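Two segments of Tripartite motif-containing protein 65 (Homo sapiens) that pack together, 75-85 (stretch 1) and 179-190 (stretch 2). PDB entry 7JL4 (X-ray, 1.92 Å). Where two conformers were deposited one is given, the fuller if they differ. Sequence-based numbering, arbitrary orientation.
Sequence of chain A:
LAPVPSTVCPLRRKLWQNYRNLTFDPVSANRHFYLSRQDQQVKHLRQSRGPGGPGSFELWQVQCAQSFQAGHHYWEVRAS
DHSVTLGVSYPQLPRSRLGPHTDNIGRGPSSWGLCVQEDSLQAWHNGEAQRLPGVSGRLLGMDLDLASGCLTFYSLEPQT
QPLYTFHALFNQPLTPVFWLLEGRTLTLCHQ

Stretch 1, residues 75-85: WEVRASDHSVT
Stretch 2, residues 179-190: WLLEGRTLTLCH

Stretches 75-85 and 179-190 pair as antiparallel strands in two short ladders. Strand 75-79 runs at 155° to strand 185-188, with the axes 4.7 Å apart at closest approach. Val77 faces Leu188, Arg78 faces Thr187 and Ala79 faces Leu186, with CA-CA distances of 4.7, 5.1 and 4.8 Å. Arg78 and Thr187 form the hydrogen-bonded pair: Arg78 N to Thr187 O and Thr187 N to Arg78 O are both 2.9 Å. Cys189 N to Glu76 O and Ser80 N to Thr185 O, also 2.9 Å each, extend the ladder at its two ends. Most residues of these two strands lie near -120/135; Leu188 is at -80/115 and Trp75 at -153/164.

Beyond Ala79 the register shifts by one, as both chains leave the strand. Ser80 (-70/-19), Asp81 (-172/174), His82 (-73/178) and Ser83 (72/53) form one loop; a type II turn from Leu181 to Arg184 forms the other, closed by Arg184 N to Leu181 O at 3.3 Å. Gly183, at 92/-10, suits that turn because a CB would jam against the preceding carbonyl. The second ladder pairs Val84 with Leu180 and Thr85 with Trp179. Thr85 N to Trp179 O is 2.8 Å, Trp179 N to Thr85 O 2.9 Å, and Leu181 N to Ser83 O 3.2 Å.

Val77 (t), Ala79, Val84 (m), Leu180, Leu186 (m, t) and Leu188 (m, t) share one sheet face, and all are buried. Leu186 CD2 lies 3.7 Å from Ala79 CB and 4.0 Å from both Val77 CG1 and Val84 CG1, so this leucine links the two ladders; the small Ala79 admits its close approach. Leu188 CD2 meets Val77 CG2 at 4.0 Å.

The other face carries Arg78, Thr187, Thr85 and Trp179. Arg78 (t, t, m) leads its end away. A water bridges Arg78 O (2.8 Å) and Thr187 OG1 (2.6 Å). Trp179 (t, chi2 87°) lays its large ring beside Thr85, with Trp179 CE3 3.4 Å from Thr85 OG1, and reaches Ser83 O with CZ3 at 3.4 Å.

Polar side chains tie the loops together. Ser80 (p) accepts Thr185 N at OG, 2.9 Å, standing in for a backbone carbonyl. Arg184 (m, p, t) stretches across so that NE donates to His82 O at 2.8 Å, nearly straight at 174°. Its NH2 is 3.5 Å from Asp81 OD2, a salt bridge over the guanidinium face, where charge alone acts. His82 (p) joins ND1 to Ser83 OG (m) at 2.8 Å, bracing the loop.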

# COMPACT_ATOMS: atom_id res chain seq x y z
N TRP A 75 6.88 6.63 -3.02
CA TRP A 75 7.36 5.31 -3.40
C TRP A 75 6.40 4.70 -4.39
O TRP A 75 5.25 5.15 -4.56
CB TRP A 75 7.52 4.37 -2.19
CG TRP A 75 6.27 4.25 -1.37
CD1 TRP A 75 5.22 3.38 -1.57
CD2 TRP A 75 5.91 5.06 -0.23
NE1 TRP A 75 4.24 3.58 -0.62
CE2 TRP A 75 4.63 4.60 0.22
CE3 TRP A 75 6.53 6.10 0.48
CZ2 TRP A 75 3.98 5.16 1.32
CZ3 TRP A 75 5.87 6.66 1.59
CH2 TRP A 75 4.61 6.18 2.00
N GLU A 76 6.89 3.65 -5.07
CA GLU A 76 6.12 2.93 -6.08
C GLU A 76 6.07 1.45 -5.74
O GLU A 76 7.01 0.89 -5.18
CB GLU A 76 6.71 3.16 -7.48
CG GLU A 76 6.48 4.59 -7.96
CD GLU A 76 7.23 4.95 -9.23
OE1 GLU A 76 7.96 4.08 -9.76
OE2 GLU A 76 7.04 6.08 -9.74
N VAL A 77 4.96 0.83 -6.10
CA VAL A 77 4.67 -0.57 -5.82
C VAL A 77 4.13 -1.20 -7.09
O VAL A 77 3.33 -0.58 -7.79
CB VAL A 77 3.62 -0.71 -4.68
CG1 VAL A 77 3.26 -2.18 -4.44
CG2 VAL A 77 4.10 -0.04 -3.41
N ARG A 78 4.54 -2.43 -7.39
CA ARG A 78 3.95 -3.18 -8.51
C ARG A 78 3.06 -4.31 -8.00
O ARG A 78 3.51 -5.14 -7.20
CB ARG A 78 5.01 -3.75 -9.43
CG ARG A 78 4.36 -4.54 -10.58
CD ARG A 78 5.27 -4.81 -11.73
NE ARG A 78 5.67 -3.61 -12.46
CZ ARG A 78 4.92 -3.00 -13.38
NH1 ARG A 78 3.71 -3.45 -13.67
NH2 ARG A 78 5.38 -1.93 -14.01
N ALA A 79 1.82 -4.36 -8.48
CA ALA A 79 0.89 -5.42 -8.14
C ALA A 79 0.84 -6.46 -9.26
O ALA A 79 0.77 -6.09 -10.44
CB ALA A 79 -0.51 -4.85 -7.90
N SER A 80 0.82 -7.75 -8.90
CA SER A 80 0.73 -8.78 -9.95
C SER A 80 -0.65 -8.81 -10.60
O SER A 80 -0.78 -9.38 -11.70
CB SER A 80 1.01 -10.18 -9.40
OG SER A 80 0.06 -10.55 -8.40
N ASP A 81 -1.66 -8.23 -9.96
CA ASP A 81 -3.05 -8.40 -10.35
C ASP A 81 -3.88 -7.43 -9.51
O ASP A 81 -3.37 -6.80 -8.59
CB ASP A 81 -3.52 -9.83 -10.13
CG ASP A 81 -4.78 -10.19 -10.93
OD1 ASP A 81 -5.31 -9.35 -11.71
OD2 ASP A 81 -5.22 -11.35 -10.78
N HIS A 82 -5.18 -7.35 -9.83
CA HIS A 82 -6.10 -6.59 -9.00
C HIS A 82 -6.38 -7.35 -7.70
O HIS A 82 -5.94 -8.49 -7.51
CB HIS A 82 -7.41 -6.33 -9.73
CG HIS A 82 -8.11 -7.59 -10.16
ND1 HIS A 82 -8.70 -8.44 -9.25
CD2 HIS A 82 -8.26 -8.16 -11.37
CE1 HIS A 82 -9.21 -9.48 -9.90
NE2 HIS A 82 -8.95 -9.33 -11.18
N SER A 83 -7.19 -6.72 -6.84
CA SER A 83 -7.54 -7.22 -5.51
C SER A 83 -6.35 -7.10 -4.56
O SER A 83 -5.93 -8.06 -3.92
CB SER A 83 -8.08 -8.64 -5.56
OG SER A 83 -9.15 -8.71 -6.51
N VAL A 84 -5.80 -5.89 -4.49
CA VAL A 84 -4.84 -5.49 -3.48
C VAL A 84 -5.26 -4.13 -2.95
O VAL A 84 -5.97 -3.37 -3.62
CB VAL A 84 -3.39 -5.45 -4.04
CG1 VAL A 84 -3.00 -6.82 -4.60
CG2 VAL A 84 -3.27 -4.40 -5.13
N THR A 85 -4.80 -3.80 -1.73
CA THR A 85 -5.05 -2.49 -1.14
C THR A 85 -3.71 -1.91 -0.70
O THR A 85 -2.91 -2.61 -0.09
CB THR A 85 -5.99 -2.54 0.07
OG1 THR A 85 -7.24 -3.11 -0.30
CG2 THR A 85 -6.24 -1.11 0.64
N TRP A 179 -3.06 -4.89 1.77
CA TRP A 179 -3.95 -6.05 1.80
C TRP A 179 -3.82 -6.78 0.47
O TRP A 179 -3.71 -6.15 -0.59
CB TRP A 179 -5.39 -5.62 2.01
CG TRP A 179 -6.41 -6.73 1.86
CD1 TRP A 179 -6.83 -7.59 2.82
CD2 TRP A 179 -7.18 -7.04 0.67
NE1 TRP A 179 -7.83 -8.43 2.31
CE2 TRP A 179 -8.04 -8.11 0.99
CE3 TRP A 179 -7.21 -6.51 -0.62
CZ2 TRP A 179 -8.93 -8.66 0.06
CZ3 TRP A 179 -8.09 -7.06 -1.55
CH2 TRP A 179 -8.93 -8.12 -1.20
N LEU A 180 -3.82 -8.11 0.53
CA LEU A 180 -3.63 -8.95 -0.65
C LEU A 180 -4.61 -10.12 -0.64
O LEU A 180 -4.59 -10.92 0.29
CB LEU A 180 -2.21 -9.52 -0.71
CG LEU A 180 -0.98 -8.66 -0.94
CD1 LEU A 180 -0.56 -7.98 0.37
CD2 LEU A 180 0.11 -9.59 -1.49
N LEU A 181 -5.37 -10.25 -1.71
CA LEU A 181 -6.13 -11.47 -1.94
C LEU A 181 -5.18 -12.65 -2.14
O LEU A 181 -4.00 -12.48 -2.44
CB LEU A 181 -7.02 -11.30 -3.16
CG LEU A 181 -8.19 -12.29 -3.21
CD1 LEU A 181 -8.99 -12.08 -1.95
CD2 LEU A 181 -9.02 -12.05 -4.44
N GLU A 182 -5.68 -13.87 -1.95
CA GLU A 182 -4.85 -15.05 -2.20
C GLU A 182 -4.36 -15.06 -3.64
O GLU A 182 -5.13 -14.78 -4.57
CB GLU A 182 -5.62 -16.34 -1.90
CG GLU A 182 -4.89 -17.63 -2.28
CD GLU A 182 -5.76 -18.87 -2.12
OE1 GLU A 182 -5.75 -19.74 -3.02
OE2 GLU A 182 -6.46 -18.98 -1.08
N GLY A 183 -3.08 -15.41 -3.84
CA GLY A 183 -2.48 -15.49 -5.16
C GLY A 183 -1.79 -14.22 -5.63
O GLY A 183 -1.10 -14.25 -6.67
N ARG A 184 -1.95 -13.11 -4.93
CA ARG A 184 -1.41 -11.84 -5.39
C ARG A 184 0.00 -11.66 -4.87
O ARG A 184 0.34 -12.14 -3.78
CB ARG A 184 -2.28 -10.66 -4.94
CG ARG A 184 -3.43 -10.34 -5.90
CD ARG A 184 -4.43 -11.50 -5.98
NE ARG A 184 -5.57 -11.16 -6.84
CZ ARG A 184 -6.49 -12.02 -7.28
NH1 ARG A 184 -6.44 -13.31 -6.97
NH2 ARG A 184 -7.46 -11.57 -8.05
N THR A 185 0.82 -10.98 -5.66
CA THR A 185 2.16 -10.55 -5.27
C THR A 185 2.22 -9.03 -5.29
O THR A 185 1.67 -8.40 -6.20
CB THR A 185 3.23 -11.12 -6.22
OG1 THR A 185 3.26 -12.54 -6.10
CG2 THR A 185 4.63 -10.57 -5.92
N LEU A 186 2.85 -8.43 -4.27
CA LEU A 186 3.20 -7.01 -4.29
C LEU A 186 4.72 -6.86 -4.19
O LEU A 186 5.35 -7.55 -3.38
CB LEU A 186 2.57 -6.22 -3.14
CG LEU A 186 1.05 -6.00 -3.13
CD1 LEU A 186 0.59 -5.25 -1.88
CD2 LEU A 186 0.65 -5.22 -4.36
N THR A 187 5.29 -5.97 -5.00
CA THR A 187 6.72 -5.69 -5.02
C THR A 187 6.96 -4.21 -4.72
O THR A 187 6.44 -3.34 -5.43
CB THR A 187 7.32 -6.05 -6.38
OG1 THR A 187 6.94 -7.40 -6.73
CG2 THR A 187 8.83 -5.93 -6.34
N LEU A 188 7.73 -3.92 -3.66
CA LEU A 188 8.11 -2.55 -3.32
C LEU A 188 9.27 -2.15 -4.23
O LEU A 188 10.35 -2.74 -4.16
CB LEU A 188 8.53 -2.46 -1.86
CG LEU A 188 7.49 -2.99 -0.86
CD1 LEU A 188 8.08 -3.12 0.52
CD2 LEU A 188 6.29 -2.10 -0.82
N CYS A 189 9.06 -1.17 -5.10
CA CYS A 189 10.06 -0.83 -6.11
C CYS A 189 11.12 0.05 -5.47
O CYS A 189 10.80 0.94 -4.67
CB CYS A 189 9.41 -0.10 -7.28
SG CYS A 189 8.10 -1.04 -8.11
N HIS A 190 12.38 -0.18 -5.82
CA HIS A 190 13.47 0.63 -5.32
C HIS A 190 14.09 1.48 -6.43
O HIS A 190 14.13 1.07 -7.59
CB HIS A 190 14.55 -0.23 -4.66
CG HIS A 190 14.19 -0.74 -3.31
ND1 HIS A 190 15.09 -1.37 -2.48
CD2 HIS A 190 13.02 -0.69 -2.62
CE1 HIS A 190 14.49 -1.70 -1.35
NE2 HIS A 190 13.23 -1.30 -1.41
O HOH W 1 4.63 -7.62 -7.92
O HOH W 2 -1.23 -12.64 -9.27